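Local coordinates for protein glycine oxidase (Bacillus cereus ATCC 14579, PDB 7CYX) that probably catalyses the FAD-dependent oxidation of glycine by oxygen to glyoxylate, hydrogen peroxide and ammonium, as part of thiamine diphosphate biosynthesis, at residues Ser210-Leu215 against Ala329-Tyr334; Met318-His321 against Leu327-Cys330. All coordinates share one frame; numbering follows the deposited sequence.

Interaction 1 (Ser210-Leu215 against Ala329-Tyr334); sequences SWSTKL and ACTGHY. With FAD (flavin-adenine dinucleotide), chain C.
In the FAD-binding Rossmann-type domain, strands 203-206 and 327-331 run parallel side by side, and S212 of the loop that follows the first meets T331 at the end of the second. S212 and T331 alone carry the buried contact between the segments. S212 points its hydroxyl across the gap, with OG anti to its carbonyl carbon (chi1 -64°), and meets the branched end of T331. OG lies 3.1 Å from T331 CG2, a tight approach, and 3.3 Å from T331 OG1, a weak hydrogen bond in which either hydroxyl could be the donor. The stronger partner of S212 OG is the carbonyl of G209, so the link to T331 is the lesser of the two bonds. T331 has an unusual chi1 of 28°, away from a staggered position, which suggests some strain; its CG2 also faces the FAD pyrophosphate, 4.0 Å from O1P. C330 and T331 together face Y317 as a classic beta bulge at this strand end. The dinucleotide runs past both segments. W211 sets its CB 3.6 Å from N7A of the FAD adenine, while CZ3 at the indole edge points in the ring plane at O2A of the FAD phosphate, 3.8 Å away. K35 adds a cation-pi contact to this indole. Beyond T331 the chain turns at G332 with a positive phi of 103°, and the carbonyl O of Y334 accepts a 2.6 Å hydrogen bond from ribityl O3' of FAD. Two segments far apart in sequence thus serve opposite halves of one cofactor, as expected at the carboxyl ends of parallel strands in a Rossmann-type dinucleotide fold.

Interaction 2 (Met318-His321 against Leu327-Cys330); sequences MGEH and LYAC
G319 and A329 form the hydrogen-bonded pair of a short antiparallel ladder, formed where the chain doubles back between the two segments. The amide N of G319 reaches A329 O at 3.0 Å, and A329 N returns to G319 O at 2.9 Å; farther along, H321 N gives an almost straight bond (170°) to L327 O, also 2.9 Å. CA-H...O contacts supplement these bonds, among them M318 CA to A329 O at 3.2 Å. The non-hydrogen-bonded pairs put their side chains on one face. There M318 SD lies 3.9 Å from C330 SG, and E320 runs alongside the Y328 ring, pointing the same way. With CG anti to its backbone N (chi1 177°) and the chain extended, E320 brings OE1 to 3.5 Å from Y328 CE2, the carboxylate turned 42° from the ring plane. K325 supplies the salt bridge to E320 OE2. L327 CD1 rests 3.8 Å from H321 CD2, and the imidazole NE2 bonds to the Y218 carbonyl. Backbone bonding therefore holds the hairpin together, while E320 and H321 find their polar partners outside the ladder, in K325, E323 and Y218, and the side chains of M318 and C330 pack against helix 341-352.

From the N terminus, the chain first passes through 210-215, just after strand 203-206, and then crosses more than a hundred residues, among them strands of the other, eight-stranded sheet such as 225-236 and 299-311, before reaching 318-321. Interaction 2 closes a short hairpin there, and its returning strand 327-331 runs on through T331, where interaction 1 closes the long loop. The short loop lies within the long one, and the segments 327-330 and 329-334 overlap at A329 and C330. They also touch: H333 NE2 lies 3.6 Å from M318 SD. Strand 327-331 is thus tied on one side to edge strand 317-318 and, at its end, to the loop leaving strand 203-206 beside FAD.

Interaction 1 (Ser210-Leu215 against Ala329-Tyr334)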
ATOM      1  N   SER A 210     -21.984  12.628   0.404  1.00 42.00           N
ATOM      2  CA  SER A 210     -22.911  13.182   1.410  1.00 45.06           C
ATOM      3  C   SER A 210     -23.253  14.666   1.195  1.00 46.00           C
ATOM      4  O   SER A 210     -24.168  15.158   1.835  1.00 54.51           O
ATOM      5  CB  SER A 210     -22.346  12.991   2.793  1.00 49.03           C
ATOM      6  OG  SER A 210     -22.385  11.628   3.187  1.00 53.38           O
ATOM      7  N   TRP A 211     -22.534  15.379   0.321  1.00 46.95           N
ATOM      8  CA  TRP A 211     -22.649  16.856   0.154  1.00 45.58           C
ATOM      9  C   TRP A 211     -23.309  17.234  -1.180  1.00 46.44           C
ATOM     10  O   TRP A 211     -23.338  18.417  -1.557  1.00 44.15           O
ATOM     11  CB  TRP A 211     -21.247  17.485   0.236  1.00 51.12           C
ATOM     12  CG  TRP A 211     -20.576  17.360   1.570  1.00 51.67           C
ATOM     13  CD1 TRP A 211     -20.580  18.292   2.563  1.00 52.60           C
ATOM     14  CD2 TRP A 211     -19.803  16.250   2.069  1.00 54.84           C
ATOM     15  NE1 TRP A 211     -19.884  17.839   3.650  1.00 56.18           N
ATOM     16  CE2 TRP A 211     -19.378  16.595   3.374  1.00 58.77           C
ATOM     17  CE3 TRP A 211     -19.423  15.004   1.555  1.00 53.65           C
ATOM     18  CZ2 TRP A 211     -18.611  15.736   4.167  1.00 54.90           C
ATOM     19  CZ3 TRP A 211     -18.661  14.158   2.334  1.00 52.12           C
ATOM     20  CH2 TRP A 211     -18.262  14.521   3.623  1.00 58.08           C
ATOM     21  N   SER A 212     -23.809  16.239  -1.922  1.00 46.91           N
ATOM     22  CA  SER A 212     -24.299  16.473  -3.289  1.00 49.84           C
ATOM     23  C   SER A 212     -25.612  17.275  -3.320  1.00 47.55           C
ATOM     24  O   SER A 212     -25.949  17.783  -4.368  1.00 52.47           O
ATOM     25  CB  SER A 212     -24.477  15.167  -4.048  1.00 48.00           C
ATOM     26  OG  SER A 212     -23.233  14.507  -4.228  1.00 49.27           O
ATOM     27  N   THR A 213     -26.348  17.365  -2.206  1.00 46.78           N
ATOM     28  CA  THR A 213     -27.738  17.849  -2.225  1.00 54.35           C
ATOM     29  C   THR A 213     -27.900  19.164  -3.012  1.00 53.75           C
ATOM     30  O   THR A 213     -28.740  19.223  -3.898  1.00 54.16           O
ATOM     31  CB  THR A 213     -28.316  17.952  -0.810  1.00 53.38           C
ATOM     32  OG1 THR A 213     -28.437  16.613  -0.323  1.00 51.49           O
ATOM     33  CG2 THR A 213     -29.674  18.622  -0.778  1.00 53.50           C
ATOM     34  N   LYS A 214     -27.155  20.218  -2.669  1.00 55.81           N
ATOM     35  CA  LYS A 214     -27.326  21.541  -3.334  1.00 63.20           C
ATOM     36  C   LYS A 214     -27.241  21.410  -4.862  1.00 56.28           C
ATOM     37  O   LYS A 214     -28.068  21.942  -5.543  1.00 60.34           O
ATOM     38  CB  LYS A 214     -26.294  22.575  -2.869  1.00 73.72           C
ATOM     39  CG  LYS A 214     -26.862  23.750  -2.076  1.00 84.83           C
ATOM     40  CD  LYS A 214     -26.008  24.202  -0.892  1.00 89.72           C
ATOM     41  CE  LYS A 214     -26.839  24.624   0.310  1.00 89.60           C
ATOM     42  NZ  LYS A 214     -26.008  24.837   1.520  1.00 82.56           N
ATOM     43  N   LEU A 215     -26.219  20.716  -5.359  1.00 54.04           N
ATOM     44  CA  LEU A 215     -25.993  20.564  -6.819  1.00 53.09           C
ATOM     45  C   LEU A 215     -27.056  19.669  -7.449  1.00 52.05           C
ATOM     46  O   LEU A 215     -27.323  19.824  -8.623  1.00 55.09           O
ATOM     47  CB  LEU A 215     -24.601  19.988  -7.056  1.00 50.55           C
ATOM     48  CG  LEU A 215     -23.457  20.932  -6.728  1.00 55.14           C
ATOM     49  CD1 LEU A 215     -22.131  20.225  -6.864  1.00 55.30           C
ATOM     50  CD2 LEU A 215     -23.502  22.157  -7.615  1.00 50.33           C
ATOM     51  N   ALA A 329     -25.115  13.093 -12.804  1.00 47.96           N
ATOM     52  CA  ALA A 329     -25.134  12.824 -11.369  1.00 51.55           C
ATOM     53  C   ALA A 329     -24.706  11.378 -11.131  1.00 49.51           C
ATOM     54  O   ALA A 329     -25.059  10.509 -11.926  1.00 53.13           O
ATOM     55  CB  ALA A 329     -26.524  13.054 -10.813  1.00 48.96           C
ATOM     56  N   CYS A 330     -23.999  11.148 -10.018  1.00 48.46           N
ATOM     57  CA  CYS A 330     -23.506   9.833  -9.624  1.00 48.97           C
ATOM     58  C   CYS A 330     -23.111   9.868  -8.137  1.00 50.47           C
ATOM     59  O   CYS A 330     -21.944   9.936  -7.817  1.00 48.55           O
ATOM     60  CB  CYS A 330     -22.355   9.388 -10.533  1.00 50.54           C
ATOM     61  SG  CYS A 330     -21.980   7.616 -10.423  1.00 48.84           S
ATOM     62  N   THR A 331     -24.118   9.805  -7.247  1.00 50.73           N
ATOM     63  CA  THR A 331     -23.947   9.804  -5.780  1.00 51.27           C
ATOM     64  C   THR A 331     -25.181   9.219  -5.107  1.00 50.38           C
ATOM     65  O   THR A 331     -26.235   9.189  -5.692  1.00 53.77           O
ATOM     66  CB  THR A 331     -23.788  11.200  -5.159  1.00 48.02           C
ATOM     67  OG1 THR A 331     -24.483  12.092  -6.028  1.00 49.25           O
ATOM     68  CG2 THR A 331     -22.343  11.605  -4.994  1.00 56.37           C
ATOM     69  N   GLY A 332     -25.001   8.799  -3.854  1.00 50.93           N
ATOM     70  CA  GLY A 332     -26.040   8.236  -3.029  1.00 50.31           C
ATOM     71  C   GLY A 332     -25.934   6.730  -2.943  1.00 50.57           C
ATOM     72  O   GLY A 332     -26.956   6.069  -2.875  1.00 53.86           O
ATOM     73  N   HIS A 333     -24.696   6.211  -2.913  1.00 46.30           N
ATOM     74  CA  HIS A 333     -24.422   4.779  -2.942  1.00 44.14           C
ATOM     75  C   HIS A 333     -24.471   4.186  -1.532  1.00 45.41           C
ATOM     76  O   HIS A 333     -24.380   2.959  -1.354  1.00 45.23           O
ATOM     77  CB  HIS A 333     -23.058   4.509  -3.601  1.00 46.89           C
ATOM     78  CG  HIS A 333     -23.007   4.799  -5.065  1.00 40.97           C
ATOM     79  ND1 HIS A 333     -22.851   6.067  -5.545  1.00 38.60           N
ATOM     80  CD2 HIS A 333     -23.084   3.979  -6.143  1.00 41.75           C
ATOM     81  CE1 HIS A 333     -22.799   6.038  -6.871  1.00 44.47           C
ATOM     82  NE2 HIS A 333     -22.959   4.761  -7.272  1.00 42.40           N
ATOM     83  N   TYR A 334     -24.541   5.068  -0.530  1.00 46.83           N
ATOM     84  CA  TYR A 334     -24.800   4.687   0.847  1.00 42.32           C
ATOM     85  C   TYR A 334     -23.764   3.657   1.291  1.00 41.89           C
ATOM     86  O   TYR A 334     -22.633   4.009   1.436  1.00 52.29           O
ATOM     87  CB  TYR A 334     -26.249   4.225   0.995  1.00 42.31           C
ATOM     88  CG  TYR A 334     -26.674   3.973   2.414  1.00 42.96           C
ATOM     89  CD1 TYR A 334     -26.201   4.770   3.449  1.00 44.61           C
ATOM     90  CD2 TYR A 334     -27.586   2.980   2.722  1.00 41.88           C
ATOM     91  CE1 TYR A 334     -26.606   4.576   4.758  1.00 40.95           C
ATOM     92  CE2 TYR A 334     -27.993   2.764   4.031  1.00 42.58           C
ATOM     93  CZ  TYR A 334     -27.510   3.575   5.050  1.00 45.56           C
ATOM     94  OH  TYR A 334     -27.898   3.397   6.348  1.00 49.24           O
TER
HETATM   95  PA  FAD C 401     -17.004  10.369  -0.783  1.00 38.69           P
HETATM   96  O1A FAD C 401     -15.885   9.411  -0.663  1.00 37.72           O
HETATM   97  O2A FAD C 401     -17.469  11.032   0.483  1.00 42.97           O
HETATM   98  O5B FAD C 401     -16.593  11.397  -1.899  1.00 38.33           O
HETATM   99  C5B FAD C 401     -17.253  12.617  -1.995  1.00 42.63           C
HETATM  100  C4B FAD C 401     -16.154  13.619  -2.223  1.00 42.95           C
HETATM  101  O4B FAD C 401     -16.732  14.777  -2.796  1.00 45.62           O
HETATM  102  C3B FAD C 401     -15.494  14.057  -0.935  1.00 46.89           C
HETATM  103  O3B FAD C 401     -14.081  13.785  -1.065  1.00 45.60           O
HETATM  104  C2B FAD C 401     -15.757  15.555  -0.817  1.00 45.88           C
HETATM  105  O2B FAD C 401     -14.570  16.270  -0.447  1.00 47.47           O
HETATM  106  C1B FAD C 401     -16.093  15.926  -2.230  1.00 46.85           C
HETATM  107  N9A FAD C 401     -16.978  17.077  -2.397  1.00 50.27           N
HETATM  108  C8A FAD C 401     -18.214  17.197  -1.873  1.00 53.45           C
HETATM  109  N7A FAD C 401     -18.761  18.372  -2.238  1.00 54.37           N
HETATM  110  C5A FAD C 401     -17.883  18.985  -3.047  1.00 47.91           C
HETATM  111  C6A FAD C 401     -17.866  20.253  -3.773  1.00 46.60           C
HETATM  112  N6A FAD C 401     -18.946  21.056  -3.661  1.00 43.45           N
HETATM  113  N1A FAD C 401     -16.750  20.573  -4.479  1.00 43.45           N
HETATM  114  C2A FAD C 401     -15.702  19.742  -4.520  1.00 46.03           C
HETATM  115  N3A FAD C 401     -15.648  18.555  -3.871  1.00 44.72           N
HETATM  116  C4A FAD C 401     -16.703  18.134  -3.147  1.00 47.78           C
HETATM  117  N1  FAD C 401     -18.941   0.443   0.973  1.00 47.62           N
HETATM  118  C2  FAD C 401     -18.754  -0.832   0.504  1.00 50.23           C
HETATM  119  O2  FAD C 401     -18.991  -0.997  -0.717  1.00 50.48           O
HETATM  120  N3  FAD C 401     -18.335  -1.851   1.294  1.00 44.83           N
HETATM  121  C4  FAD C 401     -18.037  -1.626   2.592  1.00 48.53           C
HETATM  122  O4  FAD C 401     -17.601  -2.521   3.363  1.00 49.30           O
HETATM  123  C4X FAD C 401     -18.248  -0.268   3.154  1.00 44.04           C
HETATM  124  N5  FAD C 401     -18.017   0.009   4.443  1.00 44.38           N
HETATM  125  C5X FAD C 401     -18.192   1.257   4.923  1.00 45.99           C
HETATM  126  C6  FAD C 401     -17.913   1.514   6.254  1.00 45.49           C
HETATM  127  C7  FAD C 401     -18.098   2.786   6.767  1.00 42.93           C
HETATM  128  C7M FAD C 401     -17.810   3.071   8.231  1.00 45.57           C
HETATM  129  C8  FAD C 401     -18.560   3.868   5.906  1.00 39.81           C
HETATM  130  C8M FAD C 401     -18.752   5.280   6.441  1.00 42.23           C
HETATM  131  C9  FAD C 401     -18.827   3.612   4.600  1.00 43.06           C
HETATM  132  C9A FAD C 401     -18.664   2.357   4.059  1.00 42.03           C
HETATM  133  N10 FAD C 401     -18.913   2.110   2.701  1.00 44.20           N
HETATM  134  C10 FAD C 401     -18.726   0.785   2.244  1.00 45.03           C
HETATM  135  C1' FAD C 401     -19.480   3.106   1.782  1.00 43.11           C
HETATM  136  C2' FAD C 401     -18.558   3.911   0.922  1.00 44.31           C
HETATM  137  O2' FAD C 401     -17.628   4.584   1.788  1.00 44.03           O
HETATM  138  C3' FAD C 401     -19.408   4.920   0.170  1.00 45.36           C
HETATM  139  O3' FAD C 401     -20.667   4.351  -0.296  1.00 41.84           O
HETATM  140  C4' FAD C 401     -18.515   5.546  -0.908  1.00 44.83           C
HETATM  141  O4' FAD C 401     -17.260   5.957  -0.337  1.00 44.84           O
HETATM  142  C5' FAD C 401     -19.112   6.789  -1.509  1.00 43.18           C
HETATM  143  O5' FAD C 401     -18.105   7.391  -2.301  1.00 45.66           O
HETATM  144  P   FAD C 401     -18.325   8.867  -2.858  1.00 43.19           P
HETATM  145  O1P FAD C 401     -19.712   9.033  -3.361  1.00 46.21           O
HETATM  146  O2P FAD C 401     -17.137   9.187  -3.726  1.00 44.16           O
HETATM  147  O3P FAD C 401     -18.308   9.654  -1.437  1.00 43.56           O

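Interaction 2 (Met318-His321 against Leu327-Cys330)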
ATOM      1  N   MET A 318     -27.753   7.972 -10.781  1.00 54.38           N
ATOM      2  CA  MET A 318     -26.740   7.754 -11.837  1.00 50.81           C
ATOM      3  C   MET A 318     -27.397   8.088 -13.172  1.00 52.44           C
ATOM      4  O   MET A 318     -28.137   7.254 -13.681  1.00 53.27           O
ATOM      5  CB  MET A 318     -26.305   6.293 -11.841  1.00 50.90           C
ATOM      6  CG  MET A 318     -26.031   5.757 -10.471  1.00 53.80           C
ATOM      7  SD  MET A 318     -24.601   4.701 -10.482  1.00 65.55           S
ATOM      8  CE  MET A 318     -25.396   3.103 -10.523  1.00 68.94           C
ATOM      9  N   GLY A 319     -27.118   9.267 -13.714  1.00 48.50           N
ATOM     10  CA  GLY A 319     -27.809   9.667 -14.927  1.00 49.82           C
ATOM     11  C   GLY A 319     -27.568  11.091 -15.382  1.00 50.59           C
ATOM     12  O   GLY A 319     -26.866  11.876 -14.749  1.00 56.35           O
ATOM     13  N   GLU A 320     -28.166  11.381 -16.546  1.00 55.77           N
ATOM     14  CA  GLU A 320     -28.114  12.651 -17.255  1.00 55.35           C
ATOM     15  C   GLU A 320     -29.425  13.410 -16.999  1.00 59.98           C
ATOM     16  O   GLU A 320     -30.495  12.805 -16.947  1.00 61.33           O
ATOM     17  CB  GLU A 320     -27.894  12.368 -18.742  1.00 57.23           C
ATOM     18  CG  GLU A 320     -27.880  13.601 -19.625  1.00 60.82           C
ATOM     19  CD  GLU A 320     -27.259  13.414 -21.003  1.00 66.71           C
ATOM     20  OE1 GLU A 320     -27.002  12.244 -21.407  1.00 65.25           O
ATOM     21  OE2 GLU A 320     -26.996  14.448 -21.655  1.00 65.94           O
ATOM     22  N   HIS A 321     -29.315  14.730 -16.809  1.00 66.53           N
ATOM     23  CA  HIS A 321     -30.458  15.640 -16.686  1.00 68.26           C
ATOM     24  C   HIS A 321     -31.187  15.667 -18.030  1.00 71.97           C
ATOM     25  O   HIS A 321     -30.544  15.756 -19.089  1.00 63.33           O
ATOM     26  CB  HIS A 321     -29.969  17.037 -16.275  1.00 69.33           C
ATOM     27  CG  HIS A 321     -31.013  17.959 -15.738  1.00 69.85           C
ATOM     28  ND1 HIS A 321     -32.037  18.451 -16.516  1.00 75.71           N
ATOM     29  CD2 HIS A 321     -31.156  18.535 -14.525  1.00 68.27           C
ATOM     30  CE1 HIS A 321     -32.787  19.262 -15.797  1.00 73.12           C
ATOM     31  NE2 HIS A 321     -32.266  19.332 -14.574  1.00 71.01           N
ATOM     32  N   LEU A 327     -25.204  17.695 -17.944  1.00 54.81           N
ATOM     33  CA  LEU A 327     -25.272  17.693 -16.484  1.00 56.80           C
ATOM     34  C   LEU A 327     -25.625  16.270 -16.024  1.00 56.09           C
ATOM     35  O   LEU A 327     -26.692  15.743 -16.336  1.00 59.90           O
ATOM     36  CB  LEU A 327     -26.302  18.742 -16.051  1.00 64.57           C
ATOM     37  CG  LEU A 327     -26.249  19.299 -14.620  1.00 63.72           C
ATOM     38  CD1 LEU A 327     -27.483  18.885 -13.840  1.00 68.44           C
ATOM     39  CD2 LEU A 327     -24.987  18.912 -13.866  1.00 62.22           C
ATOM     40  N   TYR A 328     -24.682  15.649 -15.311  1.00 49.22           N
ATOM     41  CA  TYR A 328     -24.781  14.282 -14.897  1.00 49.41           C
ATOM     42  C   TYR A 328     -24.702  14.237 -13.368  1.00 48.20           C
ATOM     43  O   TYR A 328     -24.212  15.177 -12.748  1.00 53.02           O
ATOM     44  CB  TYR A 328     -23.680  13.427 -15.550  1.00 46.48           C
ATOM     45  CG  TYR A 328     -23.686  13.401 -17.059  1.00 46.07           C
ATOM     46  CD1 TYR A 328     -23.060  14.403 -17.770  1.00 51.28           C
ATOM     47  CD2 TYR A 328     -24.309  12.391 -17.778  1.00 49.38           C
ATOM     48  CE1 TYR A 328     -23.071  14.436 -19.152  1.00 55.75           C
ATOM     49  CE2 TYR A 328     -24.317  12.393 -19.166  1.00 52.04           C
ATOM     50  CZ  TYR A 328     -23.686  13.418 -19.855  1.00 53.51           C
ATOM     51  OH  TYR A 328     -23.631  13.477 -21.216  1.00 49.86           O
ATOM     52  N   ALA A 329     -25.115  13.093 -12.804  1.00 47.96           N
ATOM     53  CA  ALA A 329     -25.134  12.824 -11.369  1.00 51.55           C
ATOM     54  C   ALA A 329     -24.706  11.378 -11.131  1.00 49.51           C
ATOM     55  O   ALA A 329     -25.059  10.509 -11.926  1.00 53.13           O
ATOM     56  CB  ALA A 329     -26.524  13.054 -10.813  1.00 48.96           C
ATOM     57  N   CYS A 330     -23.999  11.148 -10.018  1.00 48.46           N
ATOM     58  CA  CYS A 330     -23.506   9.833  -9.624  1.00 48.97           C
ATOM     59  C   CYS A 330     -23.111   9.868  -8.137  1.00 50.47           C
ATOM     60  O   CYS A 330     -21.944   9.936  -7.817  1.00 48.55           O
ATOM     61  CB  CYS A 330     -22.355   9.388 -10.533  1.00 50.54           C
ATOM     62  SG  CYS A 330     -21.980   7.616 -10.423  1.00 48.84           S
TER